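Local coordinates for zinc phosphodiesterase ELAC protein 1 (Homo sapiens, PDB 3ZWF), which uses two zinc ions to cleave RNA phosphodiester bonds, showing some tRNA 3'-processing activity, and removes 2',3'-cyclic phosphates from tRNAs during their repair, at residues R98-I101 / W102-E106. Sequence-based numbering, arbitrary orientation.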
ATOM      1  N   ARG A  98      12.578   4.473  -9.415  1.00 24.80           N
ATOM      2  CA  ARG A  98      12.662   5.923  -9.278  1.00 25.16           C
ATOM      3  C   ARG A  98      11.409   6.609  -9.852  1.00 25.25           C
ATOM      4  O   ARG A  98      10.803   7.464  -9.199  1.00 25.50           O
ATOM      5  CB  ARG A  98      13.894   6.483  -9.970  1.00 25.67           C
ATOM      6  CG  ARG A  98      14.108   7.985  -9.736  1.00 26.15           C
ATOM      7  CD  ARG A  98      15.300   8.539 -10.512  1.00 26.93           C
ATOM      8  NE  ARG A  98      16.532   7.821 -10.201  1.00 26.91           N
ATOM      9  CZ  ARG A  98      17.363   7.292 -11.094  1.00 27.23           C
ATOM     10  NH1 ARG A  98      17.117   7.342 -12.398  1.00 28.16           N
ATOM     11  NH2 ARG A  98      18.462   6.717 -10.658  1.00 27.49           N
ATOM     12  N   ASP A  99      11.040   6.223 -11.069  1.00 25.33           N
ATOM     13  CA  ASP A  99       9.864   6.848 -11.750  1.00 26.45           C
ATOM     14  C   ASP A  99       8.578   6.518 -11.019  1.00 25.52           C
ATOM     15  O   ASP A  99       7.691   7.357 -10.909  1.00 25.88           O
ATOM     16  CB  ASP A  99       9.788   6.377 -13.197  1.00 29.47           C
ATOM     17  CG  ASP A  99      10.931   6.944 -14.069  1.00 38.19           C
ATOM     18  OD1 ASP A  99      11.567   7.951 -13.672  1.00 42.14           O
ATOM     19  OD2 ASP A  99      11.180   6.372 -15.158  1.00 47.03           O
ATOM     20  N   PHE A 100       8.478   5.301 -10.478  1.00 24.91           N
ATOM     21  CA  PHE A 100       7.329   4.890  -9.709  1.00 24.74           C
ATOM     22  C   PHE A 100       7.107   5.835  -8.541  1.00 25.15           C
ATOM     23  O   PHE A 100       5.991   6.331  -8.313  1.00 25.16           O
ATOM     24  CB  PHE A 100       7.447   3.455  -9.183  1.00 24.54           C
ATOM     25  CG  PHE A 100       6.350   3.081  -8.252  1.00 24.63           C
ATOM     26  CD1 PHE A 100       5.082   2.856  -8.730  1.00 25.84           C
ATOM     27  CD2 PHE A 100       6.578   2.966  -6.885  1.00 25.34           C
ATOM     28  CE1 PHE A 100       4.039   2.530  -7.848  1.00 25.64           C
ATOM     29  CE2 PHE A 100       5.552   2.598  -6.009  1.00 26.60           C
ATOM     30  CZ  PHE A 100       4.298   2.377  -6.498  1.00 26.50           C
ATOM     31  N   ILE A 101       8.157   6.089  -7.780  1.00 24.80           N
ATOM     32  CA  ILE A 101       8.057   6.961  -6.603  1.00 25.09           C
ATOM     33  C   ILE A 101       7.716   8.415  -7.034  1.00 25.67           C
ATOM     34  O   ILE A 101       6.793   9.040  -6.490  1.00 26.05           O
ATOM     35  CB  ILE A 101       9.326   6.917  -5.697  1.00 25.10           C
ATOM     36  CG1 ILE A 101       9.566   5.505  -5.154  1.00 24.66           C
ATOM     37  CG2 ILE A 101       9.177   7.907  -4.557  1.00 27.09           C
ATOM     38  CD1 ILE A 101      10.977   5.262  -4.647  1.00 26.07           C
ATOM     39  N   TRP A 102       8.430   8.939  -8.036  1.00 25.85           N
ATOM     40  CA  TRP A 102       8.230  10.303  -8.480  1.00 28.00           C
ATOM     41  C   TRP A 102       6.780  10.518  -8.928  1.00 27.25           C
ATOM     42  O   TRP A 102       6.113  11.484  -8.539  1.00 30.23           O
ATOM     43  CB  TRP A 102       9.170  10.636  -9.658  1.00 31.37           C
ATOM     44  CG  TRP A 102       8.909  11.926 -10.207  1.00 37.34           C
ATOM     45  CD1 TRP A 102       8.034  12.242 -11.253  1.00 41.06           C
ATOM     46  CD2 TRP A 102       9.430  13.171  -9.738  1.00 56.34           C
ATOM     47  NE1 TRP A 102       8.008  13.595 -11.438  1.00 53.19           N
ATOM     48  CE2 TRP A 102       8.856  14.192 -10.536  1.00 49.78           C
ATOM     49  CE3 TRP A 102      10.335  13.530  -8.727  1.00 69.99           C
ATOM     50  CZ2 TRP A 102       9.168  15.542 -10.356  1.00 84.53           C
ATOM     51  CZ3 TRP A 102      10.644  14.879  -8.552  1.00 78.70           C
ATOM     52  CH2 TRP A 102      10.060  15.864  -9.362  1.00 87.88           C
ATOM     53  N   ARG A 103       6.311   9.610  -9.767  1.00 26.52           N
ATOM     54  CA  ARG A 103       4.969   9.762 -10.395  1.00 27.61           C
ATOM     55  C   ARG A 103       3.903   9.636  -9.323  1.00 26.97           C
ATOM     56  O   ARG A 103       2.886  10.349  -9.335  1.00 27.61           O
ATOM     57  CB  ARG A 103       4.726   8.686 -11.449  1.00 30.44           C
ATOM     58  CG  ARG A 103       5.561   8.877 -12.738  1.00 34.70           C
ATOM     59  CD  ARG A 103       4.947   8.075 -13.889  1.00 45.62           C
ATOM     60  NE  ARG A 103       5.987   7.442 -14.692  1.00 80.31           N
ATOM     61  CZ  ARG A 103       6.834   8.080 -15.497  1.00 61.50           C
ATOM     62  NH1 ARG A 103       6.773   9.400 -15.657  1.00 91.27           N
ATOM     63  NH2 ARG A 103       7.750   7.382 -16.154  1.00 65.28           N
ATOM     64  N   THR A 104       4.125   8.719  -8.380  1.00 26.46           N
ATOM     65  CA  THR A 104       3.132   8.466  -7.312  1.00 26.63           C
ATOM     66  C   THR A 104       3.031   9.675  -6.361  1.00 27.23           C
ATOM     67  O   THR A 104       1.944  10.088  -5.966  1.00 27.86           O
ATOM     68  CB  THR A 104       3.402   7.136  -6.576  1.00 26.01           C
ATOM     69  OG1 THR A 104       3.441   6.103  -7.577  1.00 25.67           O
ATOM     70  CG2 THR A 104       2.289   6.822  -5.510  1.00 26.31           C
ATOM     71  N   MET A 105       4.170  10.278  -6.049  1.00 27.20           N
ATOM     72  CA  MET A 105       4.185  11.502  -5.234  1.00 27.93           C
ATOM     73  C   MET A 105       3.485  12.655  -5.967  1.00 28.68           C
ATOM     74  O   MET A 105       2.725  13.416  -5.358  1.00 29.47           O
ATOM     75  CB  MET A 105       5.589  11.913  -4.826  1.00 28.42           C
ATOM     76  CG  MET A 105       6.290  10.914  -3.929  1.00 28.35           C
ATOM     77  SD  MET A 105       5.511  10.636  -2.342  1.00 31.00           S
ATOM     78  CE  MET A 105       4.717   9.053  -2.587  1.00 29.92           C
ATOM     79  N   GLU A 106       3.763  12.783  -7.263  1.00 28.52           N
ATOM     80  CA  GLU A 106       3.140  13.842  -8.070  1.00 30.46           C
ATOM     81  C   GLU A 106       1.628  13.628  -8.131  1.00 29.81           C
ATOM     82  O   GLU A 106       0.853  14.582  -7.958  1.00 32.16           O
ATOM     83  CB  GLU A 106       3.733  13.876  -9.479  1.00 32.59           C
ATOM     84  CG  GLU A 106       3.189  15.019 -10.296  1.00 39.25           C
ATOM     85  CD  GLU A 106       3.813  15.151 -11.674  1.00 49.65           C
ATOM     86  OE1 GLU A 106       4.014  14.122 -12.359  1.00 63.03           O
ATOM     87  OE2 GLU A 106       4.057  16.298 -12.093  1.00 88.25           O
TER
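Phe100 and Thr104, one turn apart on helix 97-107, show how a threonine can bond back to its own helix while meeting an aromatic ring. The helix links strands 89-94 and 116-121 in a beta-alpha-beta unit of the metallo-beta-lactamase fold. With Thr104 OG1 beside its own backbone N (chi1 -55°) and anti to the carbonyl carbon, the hydroxyl swings back along the helix to donate to Phe100 O at 2.7 Å. Thr104 N grips the same oxygen at 3.0 Å, the two donors arriving from opposite faces of the carbonyl plane. OG1 also sits over one face of the Phe100 ring, near its rim, 3.6 Å from CE1; Phe66 meets that ring edge-to-face. Thr104 and Phe100 both pack on Pro70 of helix 69-79 and reach the second subunit.

On a more exposed flank, Asp99 and Arg103 extend in the same direction as neighbours, with carboxylate and guanidinium planes 46° apart. Their salt bridge is long and purely electrostatic: since OD2 stands off the plane of the guanidinium, no N-H is aimed at it, while Asp99 CB covers one guanidinium face. Ile101, turned to Leu69, Leu73 and strand 116-121, meets Met105 more loosely: its CG2 is 4.2 Å from Met105 CG.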